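Local coordinates for beta-ketoacyl synthase (Pseudomonas aeruginosa, PDB 4CW4), which catalyses the condensation of acetyl-CoA with malonyl-acyl carrier protein to acetoacetyl-ACP, the primer that starts fatty acid synthesis, at the interface of chains A and B. Numbering follows the deposited sequence. Chains: chain A/B, Beta-ketoacyl synthase.

Contacts 1 and 2 are separate patches of the two-fold homodimer interface, the centres of their C-alpha atoms about 36 Å apart, and have no residue in common. In contact 1 a loop of chain B pushes a phenylalanine into chain A; in contact 2 the C-terminal tail of chain B lies against an N-terminal residue and the helix 552-563 of chain A. Their centres are about 29 and 30 Å from A:Cys286, so both appear to serve assembly and not chemistry directly. Because symmetry repeats each patch with the chains exchanged, each subunit gives and receives a phenylalanine in contact 1 and a C-terminal tail in contact 2.

Contact 1: the interface of chains A and B. Residues chain A 269-274, 599, 602-603; chain B 399-400.
The C-terminal end of helix 263-273 of chain A, continued by A:Gly274, and the loop with A:Asn599 and A:Asp603 receive a loop of chain B that carries B:Phe399 and B:Lys400, in a dimer of the thiolase-like beta-ketoacyl synthase family. The phenyl ring of B:Phe399 is inserted between the two chain A segments, and phenylalanine suits the place because a flat ring offers a face to each. CA of A:Gly274 lies over the centre of one face, 3.3 Å from the ring centroid, in a CH-pi contact; a residue without a side chain lets the backbone come this near. Over the opposite face sits the amide nitrogen ND2 of A:Asn599, 3.5 Å from CZ of B:Phe399, with the amide plane turned 77° to the ring. CG of A:Asn599 is anti to its own backbone N (chi1 -155°), which carries ND2 over the ring. There ND2 donates a nearly straight 2.9 Å hydrogen bond to the anti lone pair of carboxylate OD2 of A:Asp603, which helps fix the amide's rotation. A:Asp603 also packs its CB 3.6 Å from CD2 of B:Phe399. The carbonyl O of A:Ala270 lies in plane at the ring edge and accepts a 3.0 Å hydrogen bond on a lone pair from the backbone N of B:Lys400. Water 1 joins the backbone N of B:Phe399 to O of A:Asp603. Beyond the ring, the small methyl of A:Ala270 packs against CG and CD of B:Lys400.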
loop_
_atom_site.group_PDB
_atom_site.type_symbol
_atom_site.label_atom_id
_atom_site.label_comp_id
_atom_site.label_asym_id
_atom_site.label_seq_id
_atom_site.Cartn_x
_atom_site.Cartn_y
_atom_site.Cartn_z
ATOM N N ASN A 269 -6.844 -14.339 1.657
ATOM C CA ASN A 269 -6.651 -15.351 0.618
ATOM C C ASN A 269 -6.103 -16.671 1.174
ATOM O O ASN A 269 -6.580 -17.738 0.807
ATOM C CB ASN A 269 -5.719 -14.836 -0.476
ATOM C CG ASN A 269 -6.317 -13.693 -1.247
ATOM O OD1 ASN A 269 -7.512 -13.703 -1.575
ATOM N ND2 ASN A 269 -5.490 -12.698 -1.562
ATOM N N ALA A 270 -5.111 -16.571 2.058
ATOM C CA ALA A 270 -4.344 -17.716 2.528
ATOM C C ALA A 270 -5.032 -18.547 3.591
ATOM O O ALA A 270 -4.806 -19.747 3.663
ATOM C CB ALA A 270 -3.015 -17.256 3.050
ATOM N N TYR A 271 -5.831 -17.902 4.444
ATOM C CA TYR A 271 -6.329 -18.574 5.649
ATOM C C TYR A 271 -7.831 -18.527 5.821
ATOM O O TYR A 271 -8.365 -19.279 6.622
ATOM C CB TYR A 271 -5.667 -17.975 6.884
ATOM C CG TYR A 271 -4.156 -18.000 6.803
ATOM C CD1 TYR A 271 -3.463 -19.172 6.479
ATOM C CD2 TYR A 271 -3.419 -16.855 7.049
ATOM C CE1 TYR A 271 -2.070 -19.182 6.388
ATOM C CE2 TYR A 271 -2.034 -16.856 6.976
ATOM C CZ TYR A 271 -1.363 -18.023 6.642
ATOM O OH TYR A 271 0.014 -18.008 6.587
ATOM N N VAL A 272 -8.508 -17.658 5.084
ATOM C CA VAL A 272 -9.967 -17.511 5.234
ATOM C C VAL A 272 -10.725 -18.064 4.022
ATOM O O VAL A 272 -11.541 -18.959 4.160
ATOM C CB VAL A 272 -10.357 -16.040 5.515
ATOM C CG1 VAL A 272 -11.865 -15.895 5.761
ATOM C CG2 VAL A 272 -9.557 -15.506 6.699
ATOM N N LEU A 273 -10.423 -17.556 2.833
ATOM C CA LEU A 273 -11.167 -17.940 1.634
ATOM C C LEU A 273 -10.495 -19.029 0.807
ATOM O O LEU A 273 -11.165 -19.704 0.037
ATOM C CB LEU A 273 -11.356 -16.732 0.727
ATOM C CG LEU A 273 -12.025 -15.521 1.368
ATOM C CD1 LEU A 273 -12.188 -14.426 0.323
ATOM C CD2 LEU A 273 -13.362 -15.901 1.943
ATOM N N GLY A 274 -9.173 -19.171 0.914
ATOM C CA GLY A 274 -8.480 -20.126 0.072
ATOM C C GLY A 274 -8.595 -19.766 -1.401
ATOM O O GLY A 274 -8.781 -20.630 -2.263
ATOM N N ASN A 599 -7.644 -21.249 8.414
ATOM C CA ASN A 599 -7.383 -22.562 7.839
ATOM C C ASN A 599 -5.911 -22.814 7.496
ATOM O O ASN A 599 -5.608 -23.493 6.498
ATOM C CB ASN A 599 -8.245 -22.732 6.586
ATOM C CG ASN A 599 -8.526 -24.174 6.256
ATOM O OD1 ASN A 599 -8.786 -24.987 7.140
ATOM N ND2 ASN A 599 -8.476 -24.507 4.972
ATOM N N GLN A 602 -4.077 -26.160 5.775
ATOM C CA GLN A 602 -5.094 -27.137 5.392
ATOM C C GLN A 602 -5.597 -26.887 3.972
ATOM O O GLN A 602 -5.654 -25.747 3.518
ATOM C CB GLN A 602 -6.280 -27.070 6.356
ATOM C CG GLN A 602 -5.899 -27.128 7.817
ATOM C CD GLN A 602 -6.255 -28.445 8.442
ATOM O OE1 GLN A 602 -5.687 -29.482 8.090
ATOM N NE2 GLN A 602 -7.209 -28.419 9.376
ATOM N N ASP A 603 -5.978 -27.964 3.287
ATOM C CA ASP A 603 -6.570 -27.860 1.954
ATOM C C ASP A 603 -5.640 -27.167 0.960
ATOM O O ASP A 603 -6.103 -26.444 0.071
ATOM C CB ASP A 603 -7.913 -27.110 2.039
ATOM C CG ASP A 603 -8.892 -27.773 2.998
ATOM O OD1 ASP A 603 -9.151 -28.977 2.812
ATOM O OD2 ASP A 603 -9.396 -27.101 3.934
ATOM N N PHE B 399 -5.205 -21.643 -0.126
ATOM C CA PHE B 399 -4.776 -21.837 1.253
ATOM C C PHE B 399 -3.262 -22.039 1.341
ATOM O O PHE B 399 -2.655 -22.661 0.466
ATOM C CB PHE B 399 -5.515 -23.004 1.892
ATOM C CG PHE B 399 -6.973 -22.739 2.113
ATOM C CD1 PHE B 399 -7.371 -21.725 2.971
ATOM C CD2 PHE B 399 -7.946 -23.505 1.492
ATOM C CE1 PHE B 399 -8.711 -21.479 3.210
ATOM C CE2 PHE B 399 -9.284 -23.261 1.728
ATOM C CZ PHE B 399 -9.661 -22.241 2.583
ATOM N N LYS B 400 -2.654 -21.491 2.390
ATOM C CA LYS B 400 -1.209 -21.594 2.592
ATOM C C LYS B 400 -0.884 -22.110 3.983
ATOM O O LYS B 400 -1.744 -22.138 4.866
ATOM C CB LYS B 400 -0.521 -20.232 2.381
ATOM C CG LYS B 400 -0.727 -19.624 0.983
ATOM C CD LYS B 400 -0.010 -18.272 0.800
ATOM C CE LYS B 400 1.522 -18.401 0.730
ATOM N NZ LYS B 400 1.980 -19.123 -0.497
HETATM O O HOH W 1 -6.148 -23.987 -1.390
#

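Contact 2: the interface of chains A and B. Residues chain A 9, 557-559, 561; chain B 634, 636-638.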
loop_
_atom_site.group_PDB
_atom_site.type_symbol
_atom_site.label_atom_id
_atom_site.label_comp_id
_atom_site.label_asym_id
_atom_site.label_seq_id
_atom_site.Cartn_x
_atom_site.Cartn_y
_atom_site.Cartn_z
ATOM N N LEU A 9 -23.926 -4.915 -12.258
ATOM C CA LEU A 9 -24.098 -3.993 -11.124
ATOM C C LEU A 9 -23.515 -4.597 -9.854
ATOM O O LEU A 9 -23.881 -5.697 -9.496
ATOM C CB LEU A 9 -25.588 -3.719 -10.873
ATOM C CG LEU A 9 -25.937 -2.787 -9.705
ATOM C CD1 LEU A 9 -25.496 -1.361 -9.987
ATOM C CD2 LEU A 9 -27.431 -2.813 -9.378
ATOM N N LYS A 557 -35.277 -2.512 -7.546
ATOM C CA LYS A 557 -35.973 -2.013 -8.737
ATOM C C LYS A 557 -35.114 -2.274 -9.983
ATOM O O LYS A 557 -35.605 -2.715 -11.010
ATOM C CB LYS A 557 -36.217 -0.511 -8.643
ATOM C CG LYS A 557 -37.392 -0.087 -7.799
ATOM C CD LYS A 557 -37.582 1.440 -7.822
ATOM C CE LYS A 557 -37.704 1.980 -9.249
ATOM N NZ LYS A 557 -38.089 3.423 -9.298
ATOM N N MET A 558 -33.820 -2.003 -9.880
ATOM C CA MET A 558 -32.915 -2.201 -10.991
ATOM C C MET A 558 -32.812 -3.672 -11.402
ATOM O O MET A 558 -32.865 -3.974 -12.590
ATOM C CB MET A 558 -31.541 -1.604 -10.649
ATOM C CG MET A 558 -31.584 -0.080 -10.556
ATOM S SD MET A 558 -30.081 0.689 -9.903
ATOM C CE MET A 558 -28.993 0.585 -11.337
ATOM N N LEU A 559 -32.690 -4.585 -10.446
ATOM C CA LEU A 559 -32.599 -6.015 -10.777
ATOM C C LEU A 559 -33.902 -6.527 -11.383
ATOM O O LEU A 559 -33.886 -7.344 -12.328
ATOM C CB LEU A 559 -32.213 -6.850 -9.544
ATOM C CG LEU A 559 -30.703 -7.144 -9.426
ATOM C CD1 LEU A 559 -29.938 -5.876 -9.064
ATOM C CD2 LEU A 559 -30.442 -8.258 -8.434
ATOM N N LYS A 561 -36.011 -4.735 -13.137
ATOM C CA LYS A 561 -36.116 -4.192 -14.489
ATOM C C LYS A 561 -35.252 -4.982 -15.465
ATOM O O LYS A 561 -35.698 -5.320 -16.559
ATOM C CB LYS A 561 -35.729 -2.711 -14.493
ATOM C CG LYS A 561 -35.763 -2.035 -15.860
ATOM C CD LYS A 561 -37.146 -2.024 -16.453
ATOM C CE LYS A 561 -37.205 -1.081 -17.645
ATOM N NZ LYS A 561 -38.383 -1.363 -18.501
ATOM N N PHE B 634 -25.882 0.873 -16.838
ATOM C CA PHE B 634 -27.065 0.325 -16.179
ATOM C C PHE B 634 -28.358 0.849 -16.783
ATOM O O PHE B 634 -29.422 0.742 -16.175
ATOM C CB PHE B 634 -27.023 0.630 -14.674
ATOM C CG PHE B 634 -25.700 0.326 -14.032
ATOM C CD1 PHE B 634 -25.163 -0.950 -14.105
ATOM C CD2 PHE B 634 -24.980 1.312 -13.377
ATOM C CE1 PHE B 634 -23.931 -1.237 -13.543
ATOM C CE2 PHE B 634 -23.749 1.024 -12.794
ATOM C CZ PHE B 634 -23.229 -0.261 -12.872
ATOM N N ASP B 636 -30.299 -0.238 -18.995
ATOM C CA ASP B 636 -31.340 -1.255 -19.106
ATOM C C ASP B 636 -32.010 -1.591 -17.777
ATOM O O ASP B 636 -32.992 -2.329 -17.751
ATOM C CB ASP B 636 -30.781 -2.549 -19.700
ATOM C CG ASP B 636 -29.742 -3.199 -18.816
ATOM O OD1 ASP B 636 -28.789 -2.499 -18.405
ATOM O OD2 ASP B 636 -29.882 -4.412 -18.539
ATOM N N MET B 637 -31.482 -1.061 -16.678
ATOM C CA MET B 637 -32.039 -1.323 -15.361
ATOM C C MET B 637 -32.945 -0.183 -14.920
ATOM O O MET B 637 -33.489 -0.226 -13.826
ATOM C CB MET B 637 -30.911 -1.486 -14.335
ATOM C CG MET B 637 -29.817 -2.441 -14.745
ATOM S SD MET B 637 -28.611 -2.732 -13.436
ATOM C CE MET B 637 -29.291 -4.207 -12.678
ATOM N N LEU B 638 -33.104 0.833 -15.766
ATOM C CA LEU B 638 -33.776 2.075 -15.381
ATOM C C LEU B 638 -35.082 2.294 -16.138
ATOM O O LEU B 638 -35.326 1.645 -17.144
ATOM C CB LEU B 638 -32.849 3.262 -15.629
ATOM C CG LEU B 638 -31.450 3.138 -15.022
ATOM C CD1 LEU B 638 -30.562 4.302 -15.424
ATOM C CD2 LEU B 638 -31.538 3.040 -13.506
#
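B:Met637, on the short 3-10 helix 635-637 near the C-terminus of chain B, meets A:Met558 on helix 552-563 at the apolar centre. The two side chains cross at about a right angle, CB to CB at 3.7 Å. Flexible, unbranched thioethers suit this place, since each can bend to fit the other: A:Met558 turns at its last torsion (chi3 77°) and sets CE 3.9 Å from SD of B:Met637 and near CB of B:Phe634. CE of B:Met637 has two leucines on one side of it, 4.0 Å from CD1 of A:Leu559 and from CD2 of A:Leu9; the side chains of B:Met637 and A:Leu559 lie alongside, pointing the same way. Branched A:Leu9 can spare its other methyl, CD1, for the flat ring of B:Phe634, over whose centre it sits as a CH-pi contact, 3.9 Å from the centroid. Further out, B:Leu638 touches the tip of A:Met558 with CD2. At the polar rim, A:Lys561, with CG anti to its backbone N (chi1 178°) and a bend at chi2, passes the tail's carbonyls, CG 3.4 Å from O of B:Asp636 and CE 3.3 Å from O of B:Leu638. Carbon and sulfur thus pack against each other and against backbone carbonyls, with no polar pair bonded across; lysine suits the rim because its long stem packs while its tip is probably charged. The patch holds the C-terminal tail of one subunit against the other and so probably helps to secure the homodimer.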